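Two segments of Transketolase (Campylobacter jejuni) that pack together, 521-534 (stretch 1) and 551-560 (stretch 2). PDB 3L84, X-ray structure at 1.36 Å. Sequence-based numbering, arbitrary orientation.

Stretch 1 521-534: KESKEAKFTLLASG
Stretch 2 (551-560) GFACNVVSMP

Two neighbouring strands, 528-532 and 554-558, run parallel, their axes 16° apart and 4.6 Å at closest approach; the two stretches together bury 1041 Å². Phe-528 pairs with Cys-554, Thr-529 with Asn-555, Leu-530 with Val-556, Leu-531 with Val-557 and Ala-532 with Ser-558; the CA atoms of Thr-529 and Asn-555 lie 4.5 Å apart, and those of Ala-532 and Ser-558 open to 5.4 Å. Backbone angles stay extended, near -120/130 through most of the ladder, with departures at Asn-555 (-92/151) and Ala-532 (-151/168).

The parallel hydrogen bonds zigzag between the chains. Asn-555 N gives to Phe-528 O (2.9 Å), Leu-530 N to Asn-555 O (2.9 Å), Val-557 N to Leu-530 O (2.8 Å), Ala-532 N to Val-557 O (3.0 Å), and Met-559 N to Ala-532 O (2.8 Å). Just before the paired strands, Ala-553 O receives Lys-527 N at 2.8 Å and, weakly, Phe-528 N at 3.4 Å.

Stretch 1 begins by meeting strand 554-558 antiparallel: Val-556 N bonds Lys-521 O (2.9 Å) and Lys-521 N bonds Val-556 O (3.3 Å). The chain then turns through Glu-525, at 52/46, and comes back as the parallel strand. Asn-555, with chi1 m and chi2 near 0°, puts its amide into this loop: OD1 accepts Ser-523 N at 3.0 Å, while ND2 gives to a water, 3.1 Å away, that donates to Glu-522 OE2 at 2.7 Å. An amide suits the place because it offers both an acceptor and a donor. Ala-553 is the small bump against the loop, its CB 3.7 Å from Lys-524 O and 3.9 Å from Ser-523 CB.

Side chains alternate between the two faces. One carries Phe-528, Leu-530, Cys-554 and Val-556. Here Cys-554 (m) packs against both larger neighbours: its SG lies at the edge of the Phe-528 ring, 4.2 Å from Phe-528 CB, and 4.0 Å from Leu-530 CD1. Phe-528 (m, chi2 -66°) reaches back to Phe-552 (m, chi2 -91°), with CE2 of Phe-528 3.7 Å from CD1 of Phe-552 and the ring planes at 48°.

The other face carries Thr-529, Leu-531, Asn-555 and Val-557. Thr-529 (m) fits both neighbours, OG1 3.4 Å from Asn-555 CB and CG2 3.6 Å from Val-557 CG2. Leu-531 (chi1 t, chi2 148°) fills the next hollow, its CD1 4.0 Å from Val-557 CG1 and its CD2 4.1 Å from SE of Met-559, a selenomethionine in t, t, p.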

# COMPACT_ATOMS: atom_id res chain seq x y z
N LYS A 521 -23.78 24.09 17.87
CA LYS A 521 -25.08 24.32 18.49
C LYS A 521 -24.95 23.85 19.91
O LYS A 521 -24.40 22.76 20.15
CB LYS A 521 -26.19 23.55 17.76
CG LYS A 521 -27.59 23.73 18.31
CD LYS A 521 -28.55 22.92 17.45
CE LYS A 521 -29.96 22.88 17.98
NZ LYS A 521 -30.86 22.50 16.85
N GLU A 522 -25.41 24.66 20.85
CA GLU A 522 -25.32 24.33 22.27
C GLU A 522 -26.64 24.63 22.91
O GLU A 522 -27.16 25.73 22.76
CB GLU A 522 -24.22 25.13 22.96
CG GLU A 522 -23.93 24.74 24.43
CD GLU A 522 -22.71 25.40 25.04
OE1 GLU A 522 -22.35 26.52 24.62
OE2 GLU A 522 -22.12 24.81 25.96
N SER A 523 -27.15 23.67 23.65
CA SER A 523 -28.41 23.80 24.36
C SER A 523 -28.23 23.47 25.82
O SER A 523 -27.55 22.49 26.17
CB SER A 523 -29.46 22.88 23.74
OG SER A 523 -29.65 23.16 22.36
N LYS A 524 -28.90 24.25 26.67
CA LYS A 524 -28.92 24.00 28.10
C LYS A 524 -29.55 22.62 28.35
O LYS A 524 -30.54 22.24 27.72
CB LYS A 524 -29.70 25.11 28.82
N GLU A 525 -28.93 21.87 29.26
CA GLU A 525 -29.42 20.54 29.65
C GLU A 525 -29.65 19.65 28.42
O GLU A 525 -30.68 18.98 28.29
CB GLU A 525 -30.68 20.66 30.51
CG GLU A 525 -30.47 21.38 31.84
CD GLU A 525 -29.49 20.65 32.77
OE1 GLU A 525 -29.48 19.40 32.78
OE2 GLU A 525 -28.73 21.33 33.49
N ALA A 526 -28.68 19.66 27.52
CA ALA A 526 -28.75 18.84 26.33
C ALA A 526 -28.92 17.39 26.72
O ALA A 526 -28.22 16.89 27.59
CB ALA A 526 -27.47 19.01 25.48
N LYS A 527 -29.86 16.73 26.05
CA LYS A 527 -30.11 15.33 26.19
C LYS A 527 -29.25 14.51 25.23
O LYS A 527 -28.95 13.34 25.53
CB LYS A 527 -31.58 15.04 25.90
CG LYS A 527 -32.58 15.76 26.83
CD LYS A 527 -32.40 15.34 28.28
CE LYS A 527 -33.51 15.86 29.18
NZ LYS A 527 -33.52 15.14 30.49
N PHE A 528 -28.92 15.09 24.09
CA PHE A 528 -28.13 14.41 23.05
C PHE A 528 -27.07 15.34 22.55
O PHE A 528 -27.31 16.55 22.48
CB PHE A 528 -28.98 14.03 21.84
CG PHE A 528 -30.10 13.10 22.16
CD1 PHE A 528 -29.85 11.81 22.58
CD2 PHE A 528 -31.41 13.52 22.02
CE1 PHE A 528 -30.89 10.96 22.87
CE2 PHE A 528 -32.46 12.67 22.32
CZ PHE A 528 -32.19 11.39 22.74
N THR A 529 -25.92 14.79 22.16
CA THR A 529 -24.91 15.51 21.40
C THR A 529 -24.68 14.74 20.13
O THR A 529 -24.40 13.54 20.19
CB THR A 529 -23.59 15.70 22.19
OG1 THR A 529 -23.85 16.48 23.37
CG2 THR A 529 -22.53 16.40 21.35
N LEU A 530 -24.81 15.41 18.98
CA LEU A 530 -24.54 14.80 17.67
C LEU A 530 -23.18 15.30 17.23
O LEU A 530 -22.99 16.52 17.14
CB LEU A 530 -25.62 15.19 16.67
CG LEU A 530 -27.04 14.64 16.94
CD1 LEU A 530 -27.79 15.28 18.09
CD2 LEU A 530 -27.85 14.81 15.67
N LEU A 531 -22.26 14.40 17.04
CA LEU A 531 -20.87 14.68 16.70
C LEU A 531 -20.61 14.15 15.29
O LEU A 531 -20.90 12.96 15.03
CB LEU A 531 -19.94 13.99 17.71
CG LEU A 531 -18.46 14.19 17.51
CD1 LEU A 531 -17.70 14.19 18.84
CD2 LEU A 531 -17.91 13.15 16.58
N ALA A 532 -20.05 14.97 14.41
CA ALA A 532 -19.80 14.51 13.06
C ALA A 532 -18.61 15.25 12.51
O ALA A 532 -18.20 16.28 13.05
CB ALA A 532 -21.02 14.75 12.17
N SER A 533 -18.13 14.75 11.38
CA SER A 533 -17.12 15.44 10.60
C SER A 533 -17.58 15.57 9.15
O SER A 533 -18.47 14.85 8.66
CB SER A 533 -15.78 14.71 10.64
OG SER A 533 -15.87 13.46 9.99
N GLY A 534 -16.94 16.46 8.41
CA GLY A 534 -17.10 16.56 6.99
C GLY A 534 -18.53 16.61 6.53
O GLY A 534 -19.35 17.37 7.08
N GLY A 551 -38.94 18.23 21.05
CA GLY A 551 -38.75 18.43 22.50
C GLY A 551 -37.51 17.86 23.15
O GLY A 551 -37.47 17.65 24.36
N PHE A 552 -36.47 17.62 22.35
CA PHE A 552 -35.17 17.17 22.88
C PHE A 552 -34.06 18.19 22.65
O PHE A 552 -33.70 18.44 21.50
CB PHE A 552 -34.77 15.85 22.25
CG PHE A 552 -35.81 14.75 22.40
CD1 PHE A 552 -35.78 13.90 23.49
CD2 PHE A 552 -36.78 14.57 21.43
CE1 PHE A 552 -36.74 12.89 23.63
CE2 PHE A 552 -37.76 13.57 21.57
CZ PHE A 552 -37.72 12.74 22.66
N ALA A 553 -33.49 18.70 23.73
CA ALA A 553 -32.37 19.64 23.64
C ALA A 553 -31.11 18.93 23.13
O ALA A 553 -30.79 17.85 23.62
CB ALA A 553 -32.10 20.26 25.02
N CYS A 554 -30.42 19.55 22.17
CA CYS A 554 -29.25 18.95 21.54
C CYS A 554 -28.06 19.88 21.42
O CYS A 554 -28.21 21.10 21.22
CB CYS A 554 -29.57 18.55 20.11
SG CYS A 554 -30.76 17.29 19.94
N ASN A 555 -26.87 19.31 21.63
CA ASN A 555 -25.62 19.90 21.14
C ASN A 555 -25.29 19.32 19.77
O ASN A 555 -25.62 18.18 19.49
CB ASN A 555 -24.45 19.60 22.10
CG ASN A 555 -24.44 20.46 23.35
OD1 ASN A 555 -25.32 21.31 23.58
ND2 ASN A 555 -23.38 20.27 24.15
N VAL A 556 -24.60 20.10 18.94
CA VAL A 556 -24.02 19.60 17.70
C VAL A 556 -22.56 20.02 17.70
O VAL A 556 -22.23 21.20 17.87
CB VAL A 556 -24.71 20.14 16.45
CG1 VAL A 556 -24.04 19.60 15.20
CG2 VAL A 556 -26.22 19.77 16.44
N VAL A 557 -21.71 19.02 17.52
CA VAL A 557 -20.28 19.16 17.48
C VAL A 557 -19.75 18.82 16.10
O VAL A 557 -20.08 17.76 15.55
CB VAL A 557 -19.64 18.19 18.51
CG1 VAL A 557 -18.09 18.12 18.33
CG2 VAL A 557 -20.00 18.58 19.95
N SER A 558 -18.96 19.74 15.56
CA SER A 558 -18.17 19.46 14.37
C SER A 558 -16.76 19.04 14.78
O SER A 558 -16.14 19.71 15.62
CB SER A 558 -18.12 20.67 13.44
OG SER A 558 -17.34 20.35 12.27
N MSE A 559 -16.30 17.92 14.25
CA MSE A 559 -14.99 17.38 14.58
C MSE A 559 -14.14 17.25 13.33
O MSE A 559 -13.92 16.14 12.80
CB MSE A 559 -15.14 16.02 15.28
CG MSE A 559 -13.82 15.47 15.86
SE MSE A 559 -13.89 13.66 16.46
CE MSE A 559 -14.19 12.88 14.71
N PRO A 560 -13.57 18.36 12.86
CA PRO A 560 -12.70 18.30 11.71
C PRO A 560 -11.41 17.53 11.96
O PRO A 560 -10.80 17.11 10.99
CB PRO A 560 -12.45 19.78 11.39
CG PRO A 560 -12.70 20.49 12.68
CD PRO A 560 -13.86 19.75 13.28
O HOH W 1 -22.65 22.25 26.45
O HOH W 2 -15.95 18.64 10.47